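Local atomic coordinates of Endonuclease/exonuclease/phosphatase (Beutenbergia cavernae DSM 12333, PDB entry 4RUW), a protein that belongs to the endonuclease/exonuclease/phosphatase family, pairing a DNase I-like domain with an Ig-like domain, and holds a zinc ion. Residues A[63-68]-A[108-113]; A[96-101]-A[135-140]. All coordinates share one frame; numbering follows the deposited sequence. Where two conformers were deposited one is given.

Contact 1. Residues A[63-68]-A[108-113]; sequences IHTAVA and GDQPAR
Gln110 reaches out of the first turn of helix 110-118 and clasps the backbone of Thr65, in the loop that follows strand 55-62 of the DNase I-like domain. The close part of the contact is almost entirely this one amide. Its NE2 gives an almost straight bond (174°) to Thr65 O, 2.8 Å away. The carbonyl oxygen lies in the plane of the amide, yet the donor arrives well above the carbonyl's own plane. The same NE2 also bonds to Glu77 OE2, while OE1 is hydrogen-bonded toward strand 91-98, so both ends of the buried amide are engaged and its rotation is fixed. OE1 also rests 3.6 Å from Thr65 CB, and Ala66 CB lies 4.0 Å from NE2. Glutamine suits the place because it offers a donor and an acceptor at the end of a chain running extended beyond CG, long enough to cross from helix to loop; the small methyl of Ala66 fits beside it.

Away from this amide the two segments part, and the solvent side belongs to the start of the helix. There Asp109, an exposed N-cap, accepts Ala112 N on OD1 at 3.2 Å, from above the carboxylate plane, a task to which a short carboxylate is suited. Arg113 turns to a salt bridge with Glu116 instead of to the loop. The loop, by contrast, is largely buried and tied up internally: Ala66 N bonds to Ile63 O, and His64 ND1 bonds to Val67 O at 2.7 Å, with that oxygen in the ring plane. Thr65 OG1 stands between its backbone N and carbonyl carbon (chi1 60°), which turns it back to His64 O at 2.7 Å; Val67 N reaches that same oxygen from the opposite face.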
ATOM      1  N   ILE A  63      13.387   2.566   5.459  1.00 11.23           N
ATOM      2  CA  ILE A  63      14.470   3.468   5.828  1.00 11.67           C
ATOM      3  C   ILE A  63      15.868   2.898   5.615  1.00 12.08           C
ATOM      4  O   ILE A  63      16.852   3.570   5.935  1.00 12.36           O
ATOM      5  CB  ILE A  63      14.345   3.971   7.291  1.00 11.75           C
ATOM      6  CG1 ILE A  63      14.577   2.838   8.307  1.00 13.06           C
ATOM      7  CG2 ILE A  63      13.008   4.666   7.496  1.00 13.10           C
ATOM      8  CD1 ILE A  63      14.851   3.335   9.724  1.00 13.63           C
ATOM      9  N   HIS A  64      15.966   1.669   5.096  1.00 12.55           N
ATOM     10  CA  HIS A  64      17.269   1.073   4.788  1.00 13.21           C
ATOM     11  C   HIS A  64      18.217   1.131   6.002  1.00 12.91           C
ATOM     12  O   HIS A  64      19.390   1.499   5.878  1.00 13.46           O
ATOM     13  CB  HIS A  64      17.891   1.780   3.577  1.00 14.86           C
ATOM     14  CG  HIS A  64      19.084   1.079   3.000  1.00 17.47           C
ATOM     15  ND1 HIS A  64      20.346   1.631   2.999  1.00 19.16           N
ATOM     16  CD2 HIS A  64      19.199  -0.130   2.396  1.00 18.95           C
ATOM     17  CE1 HIS A  64      21.194   0.791   2.425  1.00 20.50           C
ATOM     18  NE2 HIS A  64      20.522  -0.284   2.055  1.00 20.40           N
ATOM     19  N   THR A  65      17.705   0.756   7.176  1.00 12.79           N
ATOM     20  CA  THR A  65      18.461   0.817   8.440  1.00 13.61           C
ATOM     21  C   THR A  65      19.141   2.162   8.693  1.00 12.93           C
ATOM     22  O   THR A  65      20.175   2.227   9.364  1.00 13.95           O
ATOM     23  CB  THR A  65      19.476  -0.348   8.601  1.00 15.22           C
ATOM     24  OG1 THR A  65      20.447  -0.336   7.546  1.00 17.08           O
ATOM     25  CG2 THR A  65      18.755  -1.674   8.593  1.00 17.27           C
ATOM     26  N   ALA A  66      18.518   3.230   8.201  1.00 12.73           N
ATOM     27  CA  ALA A  66      19.023   4.602   8.335  1.00 13.01           C
ATOM     28  C   ALA A  66      20.390   4.834   7.706  1.00 13.74           C
ATOM     29  O   ALA A  66      21.075   5.796   8.042  1.00 14.98           O
ATOM     30  CB  ALA A  66      19.005   5.074   9.798  1.00 13.52           C
ATOM     31  N   VAL A  67      20.761   3.978   6.763  1.00 13.27           N
ATOM     32  CA  VAL A  67      22.005   4.152   6.028  1.00 14.94           C
ATOM     33  C   VAL A  67      21.678   4.754   4.666  1.00 14.68           C
ATOM     34  O   VAL A  67      20.996   4.149   3.846  1.00 16.72           O
ATOM     35  CB  VAL A  67      22.766   2.828   5.881  1.00 16.52           C
ATOM     36  CG1 VAL A  67      24.003   3.019   5.010  1.00 17.91           C
ATOM     37  CG2 VAL A  67      23.146   2.294   7.264  1.00 16.94           C
ATOM     38  N   ALA A  68      22.157   5.969   4.441  1.00 14.34           N
ATOM     39  CA  ALA A  68      21.825   6.716   3.241  1.00 15.17           C
ATOM     40  C   ALA A  68      22.671   6.291   2.050  1.00 15.70           C
ATOM     41  O   ALA A  68      23.865   6.057   2.192  1.00 16.94           O
ATOM     42  CB  ALA A  68      22.034   8.190   3.500  1.00 16.06           C
ATOM     43  N   GLY A 108      22.852  -1.189  16.208  1.00 18.77           N
ATOM     44  CA  GLY A 108      22.375  -0.847  17.534  1.00 18.91           C
ATOM     45  C   GLY A 108      20.864  -0.946  17.656  1.00 17.92           C
ATOM     46  O   GLY A 108      20.209  -1.620  16.864  1.00 17.48           O
ATOM     47  N   ASP A 109      20.311  -0.269  18.654  1.00 18.84           N
ATOM     48  CA  ASP A 109      18.880  -0.310  18.940  1.00 18.61           C
ATOM     49  C   ASP A 109      18.186   0.833  18.196  1.00 16.78           C
ATOM     50  O   ASP A 109      17.927   1.903  18.756  1.00 17.29           O
ATOM     51  CB  ASP A 109      18.656  -0.186  20.452  1.00 19.58           C
ATOM     52  CG  ASP A 109      17.228  -0.503  20.878  1.00 21.68           C
ATOM     53  OD1 ASP A 109      16.300  -0.413  20.046  1.00 21.01           O
ATOM     54  OD2 ASP A 109      17.038  -0.819  22.072  1.00 24.80           O
ATOM     55  N   GLN A 110      17.873   0.613  16.924  1.00 15.67           N
ATOM     56  CA  GLN A 110      17.298   1.699  16.129  1.00 14.66           C
ATOM     57  C   GLN A 110      15.914   2.165  16.595  1.00 14.26           C
ATOM     58  O   GLN A 110      15.647   3.363  16.570  1.00 14.48           O
ATOM     59  CB  GLN A 110      17.317   1.377  14.633  1.00 13.87           C
ATOM     60  CG  GLN A 110      18.699   0.993  14.139  1.00 13.93           C
ATOM     61  CD  GLN A 110      18.805   1.063  12.638  1.00 13.47           C
ATOM     62  OE1 GLN A 110      18.137   0.320  11.918  1.00 14.36           O
ATOM     63  NE2 GLN A 110      19.650   1.964  12.151  1.00 15.00           N
ATOM     64  N   PRO A 111      15.031   1.238  17.022  1.00 14.59           N
ATOM     65  CA  PRO A 111      13.741   1.745  17.510  1.00 15.70           C
ATOM     66  C   PRO A 111      13.907   2.687  18.707  1.00 15.34           C
ATOM     67  O   PRO A 111      13.225   3.710  18.774  1.00 15.90           O
ATOM     68  CB  PRO A 111      12.996   0.466  17.918  1.00 16.80           C
ATOM     69  CG  PRO A 111      13.590  -0.591  17.059  1.00 17.07           C
ATOM     70  CD  PRO A 111      15.037  -0.235  16.947  1.00 15.42           C
ATOM     71  N   ALA A 112      14.815   2.369  19.624  1.00 15.42           N
ATOM     72  CA  ALA A 112      15.025   3.227  20.781  1.00 15.77           C
ATOM     73  C   ALA A 112      15.609   4.571  20.359  1.00 14.43           C
ATOM     74  O   ALA A 112      15.241   5.616  20.898  1.00 15.15           O
ATOM     75  CB  ALA A 112      15.922   2.547  21.791  1.00 17.70           C
ATOM     76  N   ARG A 113      16.517   4.554  19.391  1.00 14.16           N
ATOM     77  CA  ARG A 113      17.131   5.791  18.934  1.00 13.43           C
ATOM     78  C   ARG A 113      16.116   6.684  18.207  1.00 13.36           C
ATOM     79  O   ARG A 113      16.065   7.897  18.424  1.00 13.70           O
ATOM     80  CB  ARG A 113      18.344   5.481  18.055  1.00 14.22           C
ATOM     81  CG  ARG A 113      19.046   6.704  17.495  1.00 14.52           C
ATOM     82  CD  ARG A 113      19.463   7.690  18.572  1.00 15.44           C
ATOM     83  NE  ARG A 113      20.307   8.729  17.989  1.00 16.20           N
ATOM     84  CZ  ARG A 113      20.434   9.962  18.466  1.00 17.27           C
ATOM     85  NH1 ARG A 113      19.776  10.336  19.555  1.00 17.99           N
ATOM     86  NH2 ARG A 113      21.218  10.824  17.836  1.00 17.68           N
TER

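Contact 2. Residues A[96-101]-A[135-140]; sequences EVHRDA and LPHEGA. With ZN (zinc ion), chain B.
His98 and His137 converge on a zinc ion edge against edge, without stacking, their planes 57° apart. Each presents a different nitrogen: His98 binds through ND1 and His137 through NE2, both at 2.0 Å from the zinc. Asp100 adds OD2 at 1.9 Å, its carboxylate plane almost perpendicular to the His137 ring. The 3.2 Å between His98 ND1 and His137 NE2 is therefore the spacing of two ligands on one metal. His107 completes the four protein ligands; three imidazole nitrogens and one carboxylate oxygen are a common ligand set for zinc.

Second-shell bonds steady two of these ligands. His137 CG lies beside its backbone N (chi1 -77°), which sends the ring toward the metal. Its ND1 donates to Leu135 O at 2.9 Å, with the oxygen in the ring plane, consistent with holding NE2 toward the zinc. Asp100 OD1 is held by Ser146 N. Leu135 adds a loose nonpolar contact, its CD2 4.2 Å from His98 NE2.

His98 ends strand 91-98 in the six-stranded sheet, beside strand 146-153, whose Asn147 touches both His98 and Leu135; His137 comes from the short strand 136-137, which returns through a type I' beta turn into strand 140-141.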
ATOM      1  N   GLU A  96      12.619  -1.995   7.539  0.53 11.69           N
ATOM      2  CA  GLU A  96      14.075  -2.090   7.623  0.53 12.28           C
ATOM      3  C   GLU A  96      14.637  -1.296   8.799  0.53 11.75           C
ATOM      4  O   GLU A  96      15.563  -0.498   8.653  0.53 12.34           O
ATOM      5  CB  GLU A  96      14.734  -1.680   6.308  0.53 13.85           C
ATOM      6  CG  GLU A  96      14.473  -2.651   5.174  0.53 16.11           C
ATOM      7  CD  GLU A  96      15.031  -4.032   5.463  0.53 18.94           C
ATOM      8  OE1 GLU A  96      16.267  -4.154   5.599  0.53 19.13           O
ATOM      9  OE2 GLU A  96      14.236  -4.990   5.567  0.53 19.88           O
ATOM     10  N   VAL A  97      14.070  -1.546   9.974  1.00 12.13           N
ATOM     11  CA  VAL A  97      14.556  -0.980  11.212  1.00 12.51           C
ATOM     12  C   VAL A  97      15.190  -2.122  12.000  1.00 12.87           C
ATOM     13  O   VAL A  97      14.527  -3.125  12.276  1.00 13.80           O
ATOM     14  CB  VAL A  97      13.398  -0.354  12.038  1.00 12.60           C
ATOM     15  CG1 VAL A  97      13.954   0.333  13.276  1.00 14.46           C
ATOM     16  CG2 VAL A  97      12.573   0.613  11.198  1.00 14.01           C
ATOM     17  N   HIS A  98      16.474  -1.991  12.331  1.00 13.01           N
ATOM     18  CA  HIS A  98      17.170  -3.062  13.043  1.00 13.68           C
ATOM     19  C   HIS A  98      17.206  -2.834  14.542  1.00 13.44           C
ATOM     20  O   HIS A  98      17.203  -1.698  15.026  1.00 15.08           O
ATOM     21  CB  HIS A  98      18.600  -3.270  12.528  1.00 13.64           C
ATOM     22  CG  HIS A  98      18.664  -4.073  11.264  1.00 13.89           C
ATOM     23  ND1 HIS A  98      19.834  -4.675  10.838  1.00 14.92           N
ATOM     24  CD2 HIS A  98      17.710  -4.365  10.354  1.00 14.41           C
ATOM     25  CE1 HIS A  98      19.573  -5.318   9.698  1.00 14.58           C
ATOM     26  NE2 HIS A  98      18.309  -5.142   9.388  1.00 15.41           N
ATOM     27  N   ARG A  99      17.234  -3.937  15.276  1.00 14.90           N
ATOM     28  CA  ARG A  99      17.503  -3.890  16.693  1.00 15.87           C
ATOM     29  C   ARG A  99      18.580  -4.938  16.935  1.00 16.14           C
ATOM     30  O   ARG A  99      18.293  -6.136  17.025  1.00 16.70           O
ATOM     31  CB  ARG A  99      16.231  -4.163  17.495  1.00 17.97           C
ATOM     32  CG  ARG A  99      16.432  -4.076  18.996  1.00 21.15           C
ATOM     33  CD  ARG A  99      15.170  -3.638  19.707  1.00 25.53           C
ATOM     34  NE  ARG A  99      14.170  -4.696  19.792  1.00 28.09           N
ATOM     35  CZ  ARG A  99      12.944  -4.519  20.278  1.00 30.48           C
ATOM     36  NH1 ARG A  99      12.566  -3.322  20.707  1.00 31.40           N
ATOM     37  NH2 ARG A  99      12.091  -5.529  20.329  1.00 31.58           N
ATOM     38  N   ASP A 100      19.829  -4.477  16.986  1.00 16.52           N
ATOM     39  CA  ASP A 100      20.999  -5.357  16.966  1.00 16.98           C
ATOM     40  C   ASP A 100      21.808  -5.262  18.248  1.00 18.72           C
ATOM     41  O   ASP A 100      22.012  -4.169  18.773  1.00 20.21           O
ATOM     42  CB  ASP A 100      21.972  -4.967  15.850  1.00 17.42           C
ATOM     43  CG  ASP A 100      21.390  -5.064  14.461  1.00 15.37           C
ATOM     44  OD1 ASP A 100      20.410  -5.819  14.218  1.00 15.74           O
ATOM     45  OD2 ASP A 100      21.948  -4.370  13.579  1.00 16.07           O
ATOM     46  N   ALA A 101      22.313  -6.403  18.710  1.00 19.67           N
ATOM     47  CA  ALA A 101      23.341  -6.446  19.743  1.00 20.49           C
ATOM     48  C   ALA A 101      24.658  -5.920  19.144  1.00 19.92           C
ATOM     49  O   ALA A 101      24.783  -5.816  17.929  1.00 19.23           O
ATOM     50  CB  ALA A 101      23.505  -7.886  20.234  1.00 22.36           C
ATOM     51  N   LEU A 135      20.855 -11.731  10.951  1.00 19.20           N
ATOM     52  CA  LEU A 135      21.041 -11.368   9.559  1.00 19.46           C
ATOM     53  C   LEU A 135      22.511 -11.141   9.248  1.00 20.24           C
ATOM     54  O   LEU A 135      23.280 -10.712  10.111  1.00 20.76           O
ATOM     55  CB  LEU A 135      20.263 -10.089   9.238  1.00 18.69           C
ATOM     56  CG  LEU A 135      18.746 -10.101   9.471  1.00 18.46           C
ATOM     57  CD1 LEU A 135      18.380  -9.725  10.906  1.00 19.27           C
ATOM     58  CD2 LEU A 135      18.029  -9.191   8.487  1.00 19.80           C
ATOM     59  N   PRO A 136      22.905 -11.417   8.002  1.00 21.99           N
ATOM     60  CA  PRO A 136      24.249 -11.055   7.550  1.00 23.35           C
ATOM     61  C   PRO A 136      24.486  -9.546   7.663  1.00 24.16           C
ATOM     62  O   PRO A 136      23.646  -8.745   7.253  1.00 24.23           O
ATOM     63  CB  PRO A 136      24.253 -11.501   6.082  1.00 24.89           C
ATOM     64  CG  PRO A 136      23.241 -12.597   6.029  1.00 25.21           C
ATOM     65  CD  PRO A 136      22.158 -12.161   6.975  1.00 23.33           C
ATOM     66  N   HIS A 137      25.615  -9.183   8.261  1.00 23.71           N
ATOM     67  CA  HIS A 137      26.081  -7.806   8.342  1.00 23.99           C
ATOM     68  C   HIS A 137      27.545  -7.837   7.926  1.00 27.14           C
ATOM     69  O   HIS A 137      28.335  -8.563   8.522  1.00 27.41           O
ATOM     70  CB  HIS A 137      26.001  -7.289   9.780  1.00 21.66           C
ATOM     71  CG  HIS A 137      24.622  -6.919  10.233  1.00 19.22           C
ATOM     72  ND1 HIS A 137      23.608  -7.846  10.391  1.00 18.34           N
ATOM     73  CD2 HIS A 137      24.095  -5.724  10.597  1.00 18.29           C
ATOM     74  CE1 HIS A 137      22.519  -7.229  10.821  1.00 17.02           C
ATOM     75  NE2 HIS A 137      22.782  -5.938  10.950  1.00 17.41           N
ATOM     76  N   GLU A 138      27.896  -7.089   6.911  1.00 29.25           N
ATOM     77  CA  GLU A 138      29.288  -7.011   6.450  1.00 33.04           C
ATOM     78  C   GLU A 138      29.819  -8.408   6.073  1.00 34.08           C
ATOM     79  O   GLU A 138      30.930  -8.742   6.362  1.00 35.23           O
ATOM     80  CB  GLU A 138      30.167  -6.305   7.495  1.00 35.19           C
ATOM     81  CG  GLU A 138      29.940  -4.798   7.645  1.00 38.03           C
ATOM     82  CD  GLU A 138      30.753  -4.136   8.756  1.00 40.02           C
ATOM     83  OE1 GLU A 138      30.687  -2.919   8.896  1.00 40.84           O
ATOM     84  OE2 GLU A 138      31.439  -4.819   9.519  1.00 41.13           O
ATOM     85  N   GLY A 139      29.002  -9.195   5.399  1.00 33.63           N
ATOM     86  CA  GLY A 139      29.447 -10.463   4.848  1.00 33.63           C
ATOM     87  C   GLY A 139      29.435 -11.643   5.801  1.00 33.34           C
ATOM     88  O   GLY A 139      29.939 -12.719   5.471  1.00 34.60           O
ATOM     89  N   ALA A 140      28.862 -11.455   6.983  1.00 30.60           N
ATOM     90  CA  ALA A 140      28.769 -12.539   7.952  1.00 29.02           C
ATOM     91  C   ALA A 140      27.545 -12.378   8.842  1.00 27.32           C
ATOM     92  O   ALA A 140      27.146 -11.261   9.162  1.00 27.50           O
ATOM     93  CB  ALA A 140      30.032 -12.609   8.796  1.00 29.90           C
TER
HETATM   94 ZN    ZN B 501      21.616  -4.500  11.701  1.00 15.88          ZN

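In the fold
Contacts 1 and 2, whose centres lie about 10 Å apart, are joined through the end of strand 91-98 and the start of helix 110-118, which follow each other in the chain. Their segments alternate along the sequence. Gln110 OE1 takes the backbone N of His98 at 2.9 Å, and Gly108 O accepts from Asp100 N at 2.9 Å, placing the backbones of two zinc ligands against segment 108-113. Thr65 CG2 packs 3.4 Å from His98 CD2, and this CG2, the nearest atom of the Thr65 side chain, is about 5 Å from the zinc ion. Gln110, Gly108 and Thr65 thus lie in the second shell of the metal site that contact 2 helps build.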